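Local coordinates for putative gdp-fucose protein o-fucosyltransferase 1 (Caenorhabditis elegans, PDB 3ZY2) that belongs to the GDP-fucose protein O-fucosyltransferase family, has the two-domain GT-B type of fold and holds guanosine-5'-diphosphate in this model, at residues R219-W224 with A286-H291; E199-F204 with L319-R324; V12-M17 with N45-K50. All blocks are in the same frame, centred on the assembly; numbering follows the deposited sequence.

Contact 1: residues R219-W224 with A286-H291. With GDP (guanosine-5'-diphosphate), chain C.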
loop_
_atom_site.group_PDB
_atom_site.type_symbol
_atom_site.label_atom_id
_atom_site.label_comp_id
_atom_site.label_asym_id
_atom_site.label_seq_id
_atom_site.Cartn_x
_atom_site.Cartn_y
_atom_site.Cartn_z
ATOM N N ARG A 219 19.099 -19.791 -11.960
ATOM C CA ARG A 219 18.411 -19.404 -10.740
ATOM C C ARG A 219 17.814 -20.694 -10.191
ATOM O O ARG A 219 16.890 -21.271 -10.782
ATOM C CB ARG A 219 17.309 -18.385 -11.086
ATOM C CG ARG A 219 16.605 -17.785 -9.867
ATOM C CD ARG A 219 17.441 -16.787 -9.090
ATOM N NE ARG A 219 16.558 -15.991 -8.237
ATOM C CZ ARG A 219 16.216 -16.308 -6.997
ATOM N NH1 ARG A 219 16.708 -17.397 -6.423
ATOM N NH2 ARG A 219 15.399 -15.527 -6.313
ATOM N N ASN A 220 18.361 -21.175 -9.079
ATOM C CA ASN A 220 17.982 -22.505 -8.610
ATOM C C ASN A 220 18.029 -22.777 -7.110
ATOM O O ASN A 220 18.009 -23.940 -6.714
ATOM C CB ASN A 220 18.743 -23.614 -9.372
ATOM C CG ASN A 220 20.251 -23.447 -9.318
ATOM O OD1 ASN A 220 20.812 -22.893 -8.370
ATOM N ND2 ASN A 220 20.916 -23.928 -10.358
ATOM N N ASP A 221 18.050 -21.735 -6.279
ATOM C CA ASP A 221 17.964 -21.980 -4.826
ATOM C C ASP A 221 16.594 -22.542 -4.422
ATOM O O ASP A 221 15.657 -22.536 -5.218
ATOM C CB ASP A 221 18.392 -20.757 -4.001
ATOM C CG ASP A 221 17.349 -19.648 -3.966
ATOM O OD1 ASP A 221 16.204 -19.817 -4.449
ATOM O OD2 ASP A 221 17.683 -18.578 -3.423
ATOM N N ALA A 222 16.498 -23.068 -3.196
ATOM C CA ALA A 222 15.303 -23.801 -2.761
ATOM C C ALA A 222 14.015 -22.977 -2.802
ATOM O O ALA A 222 12.968 -23.489 -3.205
ATOM C CB ALA A 222 15.518 -24.391 -1.371
ATOM N N ASP A 223 14.112 -21.711 -2.393
ATOM C CA ASP A 223 12.979 -20.770 -2.399
ATOM C C ASP A 223 12.450 -20.523 -3.810
ATOM O O ASP A 223 11.262 -20.268 -4.000
ATOM C CB ASP A 223 13.388 -19.416 -1.802
ATOM C CG ASP A 223 13.504 -19.436 -0.278
ATOM O OD1 ASP A 223 13.362 -20.515 0.357
ATOM O OD2 ASP A 223 13.746 -18.342 0.289
ATOM N N TRP A 224 13.345 -20.569 -4.792
ATOM C CA TRP A 224 12.955 -20.342 -6.182
ATOM C C TRP A 224 12.093 -21.473 -6.712
ATOM O O TRP A 224 11.077 -21.246 -7.362
ATOM C CB TRP A 224 14.191 -20.208 -7.068
ATOM C CG TRP A 224 13.866 -19.873 -8.499
ATOM C CD1 TRP A 224 13.859 -20.729 -9.554
ATOM C CD2 TRP A 224 13.450 -18.605 -9.002
ATOM N NE1 TRP A 224 13.501 -20.064 -10.701
ATOM C CE2 TRP A 224 13.251 -18.755 -10.394
ATOM C CE3 TRP A 224 13.262 -17.348 -8.422
ATOM C CZ2 TRP A 224 12.863 -17.693 -11.211
ATOM C CZ3 TRP A 224 12.879 -16.290 -9.230
ATOM C CH2 TRP A 224 12.682 -16.467 -10.605
ATOM N N ALA A 286 26.551 -17.996 -14.117
ATOM C CA ALA A 286 26.218 -17.229 -12.903
ATOM C C ALA A 286 25.071 -17.970 -12.229
ATOM O O ALA A 286 24.110 -18.347 -12.876
ATOM C CB ALA A 286 25.779 -15.799 -13.259
ATOM N N SER A 287 25.201 -18.220 -10.928
ATOM C CA SER A 287 24.148 -18.901 -10.185
ATOM C C SER A 287 24.073 -18.376 -8.755
ATOM O O SER A 287 25.075 -17.928 -8.196
ATOM C CB SER A 287 24.372 -20.422 -10.187
ATOM O OG SER A 287 23.258 -21.071 -9.558
ATOM N N ASP A 288 22.861 -18.425 -8.218
ATOM C CA ASP A 288 22.599 -18.174 -6.809
ATOM C C ASP A 288 22.896 -19.373 -5.921
ATOM O O ASP A 288 22.954 -19.234 -4.690
ATOM C CB ASP A 288 21.151 -17.733 -6.607
ATOM C CG ASP A 288 20.138 -18.770 -7.060
ATOM O OD1 ASP A 288 20.437 -19.654 -7.886
ATOM O OD2 ASP A 288 19.000 -18.710 -6.551
ATOM N N LYS A 289 23.080 -20.546 -6.529
ATOM C CA LYS A 289 23.284 -21.771 -5.744
ATOM C C LYS A 289 24.125 -22.809 -6.483
ATOM O O LYS A 289 25.326 -22.936 -6.219
ATOM C CB LYS A 289 21.935 -22.357 -5.315
ATOM C CG LYS A 289 22.085 -23.466 -4.259
ATOM C CD LYS A 289 20.796 -24.203 -3.978
ATOM C CE LYS A 289 21.091 -25.509 -3.230
ATOM N NZ LYS A 289 21.820 -26.509 -4.074
ATOM N N ASP A 290 23.510 -23.537 -7.412
ATOM C CA ASP A 290 24.174 -24.670 -8.068
ATOM C C ASP A 290 24.631 -24.260 -9.475
ATOM O O ASP A 290 23.808 -24.162 -10.406
ATOM C CB ASP A 290 23.197 -25.847 -8.163
ATOM C CG ASP A 290 23.798 -27.085 -8.813
ATOM O OD1 ASP A 290 25.019 -27.119 -9.101
ATOM O OD2 ASP A 290 23.025 -28.059 -9.014
ATOM N N HIS A 291 25.933 -24.001 -9.618
ATOM C CA HIS A 291 26.516 -23.633 -10.931
ATOM C C HIS A 291 26.612 -24.799 -11.918
ATOM O O HIS A 291 26.877 -24.590 -13.104
ATOM C CB HIS A 291 27.904 -22.993 -10.783
ATOM C CG HIS A 291 27.912 -21.749 -9.945
ATOM N ND1 HIS A 291 28.067 -20.484 -10.471
ATOM C CD2 HIS A 291 27.784 -21.588 -8.607
ATOM C CE1 HIS A 291 28.022 -19.597 -9.487
ATOM N NE2 HIS A 291 27.847 -20.242 -8.351
HETATM P PB GDP C . 14.859 -12.617 -8.646
HETATM O O1B GDP C . 15.849 -13.466 -9.354
HETATM O O2B GDP C . 13.816 -11.617 -9.239
HETATM O O3B GDP C . 14.759 -12.868 -7.021
HETATM O O3A GDP C . 16.204 -11.560 -8.467
HETATM P PA GDP C . 16.485 -10.490 -7.154
HETATM O O1A GDP C . 17.996 -10.090 -7.928
HETATM O O2A GDP C . 15.600 -9.582 -6.757
HETATM O "O5'" GDP C . 16.579 -11.909 -6.062
HETATM C "C5'" GDP C . 17.679 -12.349 -6.577
HETATM C "C4'" GDP C . 18.780 -12.731 -5.906
HETATM O "O4'" GDP C . 19.386 -13.889 -5.495
HETATM C "C3'" GDP C . 19.741 -11.901 -6.467
HETATM O "O3'" GDP C . 20.183 -10.285 -6.008
HETATM C "C2'" GDP C . 21.722 -12.435 -5.687
HETATM O "O2'" GDP C . 21.687 -11.871 -4.452
HETATM C "C1'" GDP C . 21.137 -13.835 -5.765
HETATM N N9 GDP C . 21.341 -14.235 -6.969
HETATM C C8 GDP C . 20.086 -14.650 -8.228
HETATM N N7 GDP C . 21.091 -14.912 -9.002
HETATM C C5 GDP C . 22.354 -14.859 -8.840
HETATM C C6 GDP C . 23.949 -15.084 -9.493
HETATM O O6 GDP C . 23.815 -15.439 -10.571
HETATM N N1 GDP C . 24.622 -14.820 -8.696
HETATM C C2 GDP C . 24.774 -14.432 -7.525
HETATM N N2 GDP C . 25.557 -14.241 -6.937
HETATM N N3 GDP C . 23.600 -14.096 -6.527
HETATM C C4 GDP C . 22.430 -14.360 -7.330
HETATM O O HOH W 1 19.889 -25.994 -6.645
#
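Asp288 sits in the middle of this contact, and its two carboxylate oxygens take separate partners from 219-224. Asp288 OD1 accepts from Asn220 N on its syn lone pair at 2.8 Å, in a nearly straight bond. OD2 is gripped twice, from opposite faces of the carboxylate plane. Arg219 NH1 reaches Asp288 OD2 on the anti side at 2.6 Å, as part of a salt bridge, and Asp221 N donates to it on the syn side. The guanidinium and carboxylate planes are 80° apart. Asp221 OD1 also pairs with Arg219 NH1, so one arginine lies between two acids. This probably eases the close approach of Asp221 OD2 and Asp288 OD2, which are 3.4 Å apart. The tight part continues behind the guanidinium. Trp224 CE3 lies over the centre of one face of the guanidinium. Arg219 NE donates to GDP O1B at 2.9 Å, and Arg219 NH2 donates to GDP O3B. Asp221 is the N-cap of helix 222-229, and its OD1 accepts from Trp224 N, a capping bond.

The Asn220 amide makes a two-bond pair with the backbone of Asp290. OD1 accepts from Asp290 N, and Asn220 ND2 donates in its own plane to Asp290 O at 2.9 Å. Beyond it the contact is looser. The exposed Lys289 lays its CD 3.7 Å from Asp221 CA, and a water bound to Asn220 O meets Lys289 NZ only weakly. Ser287 OG accepts from Lys289 N in an ST turn and is also hydrogen-bonded to Leu218 O. Together these strand-end loops line the nucleotide site of a GT-B fold.

Contact 2: residues E199-F204 with L319-R324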
loop_
_atom_site.group_PDB
_atom_site.type_symbol
_atom_site.label_atom_id
_atom_site.label_comp_id
_atom_site.label_asym_id
_atom_site.label_seq_id
_atom_site.Cartn_x
_atom_site.Cartn_y
_atom_site.Cartn_z
ATOM N N GLU A 199 36.041 -3.447 -15.201
ATOM C CA GLU A 199 37.380 -3.984 -15.314
ATOM C C GLU A 199 37.464 -5.400 -14.772
ATOM O O GLU A 199 38.164 -6.254 -15.338
ATOM C CB GLU A 199 38.369 -3.040 -14.613
ATOM C CG GLU A 199 38.641 -1.742 -15.403
ATOM C CD GLU A 199 38.868 -1.982 -16.900
ATOM O OE1 GLU A 199 39.796 -2.740 -17.257
ATOM O OE2 GLU A 199 38.106 -1.420 -17.724
ATOM N N GLN A 200 36.763 -5.673 -13.675
ATOM C CA GLN A 200 36.758 -7.029 -13.115
ATOM C C GLN A 200 36.153 -8.007 -14.134
ATOM O O GLN A 200 36.656 -9.127 -14.326
ATOM C CB GLN A 200 35.962 -7.090 -11.810
ATOM C CG GLN A 200 36.745 -6.563 -10.598
ATOM C CD GLN A 200 35.890 -6.339 -9.376
ATOM O OE1 GLN A 200 34.691 -6.637 -9.355
ATOM N NE2 GLN A 200 36.508 -5.770 -8.341
ATOM N N ALA A 201 35.096 -7.564 -14.808
ATOM C CA ALA A 201 34.439 -8.395 -15.832
ATOM C C ALA A 201 35.350 -8.643 -17.021
ATOM O O ALA A 201 35.475 -9.789 -17.478
ATOM C CB ALA A 201 33.137 -7.737 -16.288
ATOM N N LYS A 202 35.990 -7.577 -17.507
ATOM C CA LYS A 202 36.905 -7.686 -18.634
ATOM C C LYS A 202 38.040 -8.644 -18.302
ATOM O O LYS A 202 38.409 -9.492 -19.128
ATOM C CB LYS A 202 37.450 -6.316 -19.019
ATOM C CG LYS A 202 36.434 -5.413 -19.663
ATOM C CD LYS A 202 36.993 -4.008 -19.879
ATOM C CE LYS A 202 36.022 -3.146 -20.702
ATOM N NZ LYS A 202 36.553 -1.782 -21.019
ATOM N N LYS A 203 38.587 -8.546 -17.090
ATOM C CA LYS A 203 39.697 -9.412 -16.701
ATOM C C LYS A 203 39.285 -10.866 -16.628
ATOM O O LYS A 203 40.020 -11.740 -17.072
ATOM C CB LYS A 203 40.319 -8.987 -15.368
ATOM C CG LYS A 203 41.260 -7.819 -15.477
ATOM C CD LYS A 203 42.016 -7.674 -14.155
ATOM C CE LYS A 203 42.892 -6.418 -14.114
ATOM N NZ LYS A 203 42.085 -5.181 -14.181
ATOM N N PHE A 204 38.100 -11.134 -16.076
ATOM C CA PHE A 204 37.651 -12.520 -15.964
ATOM C C PHE A 204 37.444 -13.113 -17.357
ATOM O O PHE A 204 37.807 -14.260 -17.612
ATOM C CB PHE A 204 36.352 -12.620 -15.151
ATOM C CG PHE A 204 35.916 -14.048 -14.916
ATOM C CD1 PHE A 204 35.084 -14.710 -15.846
ATOM C CD2 PHE A 204 36.347 -14.750 -13.788
ATOM C CE1 PHE A 204 34.715 -16.044 -15.634
ATOM C CE2 PHE A 204 35.953 -16.061 -13.572
ATOM C CZ PHE A 204 35.142 -16.712 -14.496
ATOM N N LEU A 319 26.625 -10.065 -13.354
ATOM C CA LEU A 319 25.733 -9.338 -14.263
ATOM C C LEU A 319 26.515 -8.669 -15.405
ATOM O O LEU A 319 26.095 -8.696 -16.585
ATOM C CB LEU A 319 24.940 -8.269 -13.480
ATOM C CG LEU A 319 23.847 -8.848 -12.561
ATOM C CD1 LEU A 319 23.407 -7.766 -11.608
ATOM C CD2 LEU A 319 22.642 -9.355 -13.361
ATOM N N ALA A 320 27.630 -8.028 -15.053
ATOM C CA ALA A 320 28.439 -7.333 -16.041
ATOM C C ALA A 320 28.989 -8.308 -17.087
ATOM O O ALA A 320 28.949 -8.019 -18.289
ATOM C CB ALA A 320 29.571 -6.573 -15.344
ATOM N N ILE A 321 29.492 -9.456 -16.633
ATOM C CA ILE A 321 30.014 -10.483 -17.557
ATOM C C ILE A 321 28.920 -10.958 -18.499
ATOM O O ILE A 321 29.132 -11.086 -19.687
ATOM C CB ILE A 321 30.650 -11.666 -16.794
ATOM C CG1 ILE A 321 31.944 -11.207 -16.095
ATOM C CG2 ILE A 321 30.958 -12.858 -17.742
ATOM C CD1 ILE A 321 32.413 -12.155 -15.037
ATOM N N MET A 322 27.732 -11.219 -17.958
ATOM C CA MET A 322 26.634 -11.688 -18.803
ATOM C C MET A 322 26.236 -10.620 -19.808
ATOM O O MET A 322 25.830 -10.952 -20.927
ATOM C CB MET A 322 25.442 -12.134 -17.935
ATOM C CG MET A 322 25.764 -13.362 -17.050
ATOM S SD MET A 322 24.333 -14.120 -16.224
ATOM C CE MET A 322 24.232 -12.946 -14.879
ATOM N N GLY A 323 26.334 -9.341 -19.432
ATOM C CA GLY A 323 25.999 -8.254 -20.376
ATOM C C GLY A 323 26.994 -8.187 -21.527
ATOM O O GLY A 323 26.646 -7.707 -22.631
ATOM N N ARG A 324 28.213 -8.692 -21.297
ATOM C CA ARG A 324 29.296 -8.672 -22.307
ATOM C C ARG A 324 29.377 -9.927 -23.164
ATOM O O ARG A 324 30.159 -9.967 -24.129
ATOM C CB ARG A 324 30.650 -8.467 -21.616
ATOM C CG ARG A 324 30.735 -7.089 -20.965
ATOM C CD ARG A 324 32.057 -6.880 -20.208
ATOM N NE ARG A 324 33.127 -6.598 -21.144
ATOM C CZ ARG A 324 33.457 -5.384 -21.596
ATOM N NH1 ARG A 324 32.817 -4.287 -21.192
ATOM N NH2 ARG A 324 34.444 -5.268 -22.474
#
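Ala320 opens the contact from 319-324, with its CB 3.9 Å from Ala201 CB. Two methyl groups meet here, where the axes approach to 8.8 Å and cross at -61°. Ile321 follows and carries most of the apolar packing. Ile321 CG1 lies 3.7 Å from Ala201 CB. Its chi2 of 164° extends the chain, and Ile321 CD1 meets Phe204 CD1 at 3.8 Å. The isoleucine and phenylalanine side chains cross at about a right angle.

Three residues on, Arg324 closes the contact at its partly exposed end. Its guanidinium is covered on one face by the aliphatic chain of Lys202, with Lys202 CG 3.4 Å above the plane and offset toward the rim. Lys202 CE lies 3.2 Å from Arg324 NH2. The two cationic ends remain near each other, with Lys202 NZ 4.3 Å from Arg324 NH2. A long salt bridge from Lys202 NZ to Glu199 OE2 may offset some of this repulsion.

Helix 195-208 adds Ile197 against Ala320 and Ile205 against Ile321. On other sides, helix 315-324 packs Leu319 and Met322 on helix 335-346, and Ile321 and Met322 on Phe284 of strand 282-287.

Contact 3: residues V12-M17 with N45-K50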
loop_
_atom_site.group_PDB
_atom_site.type_symbol
_atom_site.label_atom_id
_atom_site.label_comp_id
_atom_site.label_asym_id
_atom_site.label_seq_id
_atom_site.Cartn_x
_atom_site.Cartn_y
_atom_site.Cartn_z
ATOM N N VAL A 12 13.844 11.490 -2.679
ATOM C CA VAL A 12 14.704 10.456 -2.067
ATOM C C VAL A 12 13.814 9.278 -1.716
ATOM O O VAL A 12 12.640 9.463 -1.353
ATOM C CB VAL A 12 15.501 10.992 -0.834
ATOM C CG1 VAL A 12 14.575 11.477 0.296
ATOM C CG2 VAL A 12 16.497 9.933 -0.332
ATOM N N PHE A 13 14.333 8.066 -1.879
ATOM C CA PHE A 13 13.510 6.873 -1.641
ATOM C C PHE A 13 14.351 5.695 -1.222
ATOM O O PHE A 13 15.576 5.663 -1.471
ATOM C CB PHE A 13 12.669 6.505 -2.892
ATOM C CG PHE A 13 13.452 5.764 -3.951
ATOM C CD1 PHE A 13 14.365 6.435 -4.757
ATOM C CD2 PHE A 13 13.275 4.377 -4.105
ATOM C CE1 PHE A 13 15.114 5.733 -5.719
ATOM C CE2 PHE A 13 14.030 3.660 -5.064
ATOM C CZ PHE A 13 14.936 4.349 -5.863
ATOM N N CYS A 14 13.677 4.736 -0.594
ATOM C CA CYS A 14 14.244 3.428 -0.292
ATOM C C CYS A 14 13.804 2.410 -1.337
ATOM O O CYS A 14 12.588 2.259 -1.551
ATOM C CB CYS A 14 13.782 2.928 1.072
ATOM S SG CYS A 14 14.541 1.325 1.447
ATOM N N PRO A 15 14.771 1.687 -1.955
ATOM C CA PRO A 15 14.398 0.545 -2.782
ATOM C C PRO A 15 14.156 -0.613 -1.823
ATOM O O PRO A 15 14.977 -1.526 -1.699
ATOM C CB PRO A 15 15.639 0.300 -3.654
ATOM C CG PRO A 15 16.775 0.881 -2.903
ATOM C CD PRO A 15 16.239 1.828 -1.835
ATOM N N CYS A 16 13.026 -0.540 -1.133
ATOM C CA CYS A 16 12.830 -1.326 0.079
ATOM C C CYS A 16 12.092 -2.628 -0.151
ATOM O O CYS A 16 11.677 -3.281 0.804
ATOM C CB CYS A 16 12.098 -0.475 1.131
ATOM S SG CYS A 16 13.153 0.268 2.419
ATOM N N MET A 17 11.946 -2.992 -1.415
ATOM C CA MET A 17 11.314 -4.249 -1.761
ATOM C C MET A 17 12.218 -5.185 -2.542
ATOM O O MET A 17 12.731 -4.852 -3.608
ATOM C CB MET A 17 10.032 -4.023 -2.537
ATOM C CG MET A 17 9.348 -5.319 -2.824
ATOM S SD MET A 17 7.680 -5.120 -3.403
ATOM C CE MET A 17 7.987 -4.448 -5.019
ATOM N N ASN A 45 20.792 4.165 -1.998
ATOM C CA ASN A 45 21.652 3.047 -1.610
ATOM C C ASN A 45 20.916 1.783 -1.994
ATOM O O ASN A 45 19.695 1.641 -1.735
ATOM C CB ASN A 45 21.884 3.039 -0.113
ATOM C CG ASN A 45 22.780 4.173 0.350
ATOM O OD1 ASN A 45 23.712 4.609 -0.364
ATOM N ND2 ASN A 45 22.521 4.643 1.563
ATOM N N PHE A 46 21.621 0.871 -2.650
ATOM C CA PHE A 46 21.055 -0.471 -2.833
ATOM C C PHE A 46 21.220 -1.303 -1.583
ATOM O O PHE A 46 21.924 -0.904 -0.675
ATOM C CB PHE A 46 21.676 -1.145 -4.067
ATOM C CG PHE A 46 21.307 -0.447 -5.345
ATOM C CD1 PHE A 46 20.033 -0.648 -5.881
ATOM C CD2 PHE A 46 22.205 0.417 -5.991
ATOM C CE1 PHE A 46 19.631 -0.003 -7.081
ATOM C CE2 PHE A 46 21.793 1.077 -7.203
ATOM C CZ PHE A 46 20.519 0.847 -7.726
ATOM N N ILE A 47 20.538 -2.434 -1.529
ATOM C CA ILE A 47 20.434 -3.177 -0.292
ATOM C C ILE A 47 20.825 -4.623 -0.516
ATOM O O ILE A 47 20.340 -5.266 -1.441
ATOM C CB ILE A 47 19.000 -3.076 0.270
ATOM C CG1 ILE A 47 18.615 -1.604 0.512
ATOM C CG2 ILE A 47 18.910 -3.831 1.598
ATOM C CD1 ILE A 47 17.194 -1.376 1.005
ATOM N N GLU A 48 21.704 -5.128 0.358
ATOM C CA GLU A 48 22.135 -6.533 0.366
ATOM C C GLU A 48 21.663 -7.193 1.635
ATOM O O GLU A 48 21.788 -6.616 2.709
ATOM C CB GLU A 48 23.657 -6.622 0.281
ATOM C CG GLU A 48 24.200 -6.339 -1.109
ATOM C CD GLU A 48 25.702 -6.451 -1.175
ATOM O OE1 GLU A 48 26.364 -6.811 -0.170
ATOM O OE2 GLU A 48 26.260 -6.166 -2.232
ATOM N N PHE A 49 21.155 -8.409 1.521
ATOM C CA PHE A 49 20.661 -9.134 2.679
ATOM C C PHE A 49 21.493 -10.341 3.090
ATOM O O PHE A 49 21.247 -10.907 4.167
ATOM C CB PHE A 49 19.221 -9.588 2.446
ATOM C CG PHE A 49 18.249 -8.466 2.274
ATOM C CD1 PHE A 49 17.810 -7.719 3.353
ATOM C CD2 PHE A 49 17.762 -8.162 1.008
ATOM C CE1 PHE A 49 16.895 -6.684 3.178
ATOM C CE2 PHE A 49 16.842 -7.126 0.814
ATOM C CZ PHE A 49 16.406 -6.389 1.899
ATOM N N LYS A 50 22.472 -10.734 2.277
ATOM C CA LYS A 50 23.231 -11.967 2.542
ATOM C C LYS A 50 24.402 -11.714 3.510
ATOM O O LYS A 50 25.564 -12.003 3.228
ATOM C CB LYS A 50 23.596 -12.686 1.218
ATOM C CG LYS A 50 25.019 -12.525 0.609
ATOM C CD LYS A 50 25.519 -11.078 0.455
ATOM C CE LYS A 50 24.937 -10.378 -0.763
ATOM N NZ LYS A 50 23.533 -9.984 -0.505
#
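Ile47 points its side chain toward the turn at Pro15 and meets it with the delta methyl. Ile47 CD1 lies 3.5 Å from Pro15 O and 3.8 Å from Cys14 SG. A chi2 of 177° extends the chain and carries CD1 to that turn. The methyl thus faces a carbonyl oxygen and a disulfide sulfur together, and Pro15 CD is 4.4 Å from Ile47 CD1.

Pro15 also directs its ring toward 45-50, but two residues earlier along that segment, at Asn45. Pro15 CG lies 3.2 Å from Asn45 O, and Pro15 CD lies 3.5 Å from the same oxygen. No hydrogen bond crosses between the segments. Asn45 O is buried here and has no polar partner in the model; Pro15 CG and CD lie against it. Phe46 points away, and its ring packs edge-to-face with Phe20.

Cys14 and Cys16 form a disulfide with SG atoms 2.0 Å apart, closing a short loop round Pro15. Cys14 SG is anti to its backbone N, with chi1 -178°, and lies beside Ile47 CD1. Tyr125 of helix 122-128 touches Cys14, Pro15 and Ile47, and so packs on both segments. Pro15 is the centre of an inverse gamma turn. This disulfide-closed turn follows strand 10-13, a member of the parallel sheet of the N-terminal Rossmann-like domain, and rests against the two-stranded antiparallel sheet of 46-48 and 55-57.

Overall arrangement
Contacts 1 and 2 belong to the C-terminal half of the GT-B fold, contact 3 to the N-terminal half. Along the chain contact 3 closes before the other two open, and contact 1 falls between the two segments of contact 2. Contacts 1 and 2 touch where Ala286 CB meets Met322 CE at 3.6 Å, although their centres are 20 Å apart. Contact 3 touches neither. Its nearest atoms are about 9 Å from contact 1 and about 10 Å from contact 2. Contact 1 holds GDP directly. The side chains of Ile321 in contact 2 and Phe46 in contact 3 lie about 10 Å and about 9 Å from GDP.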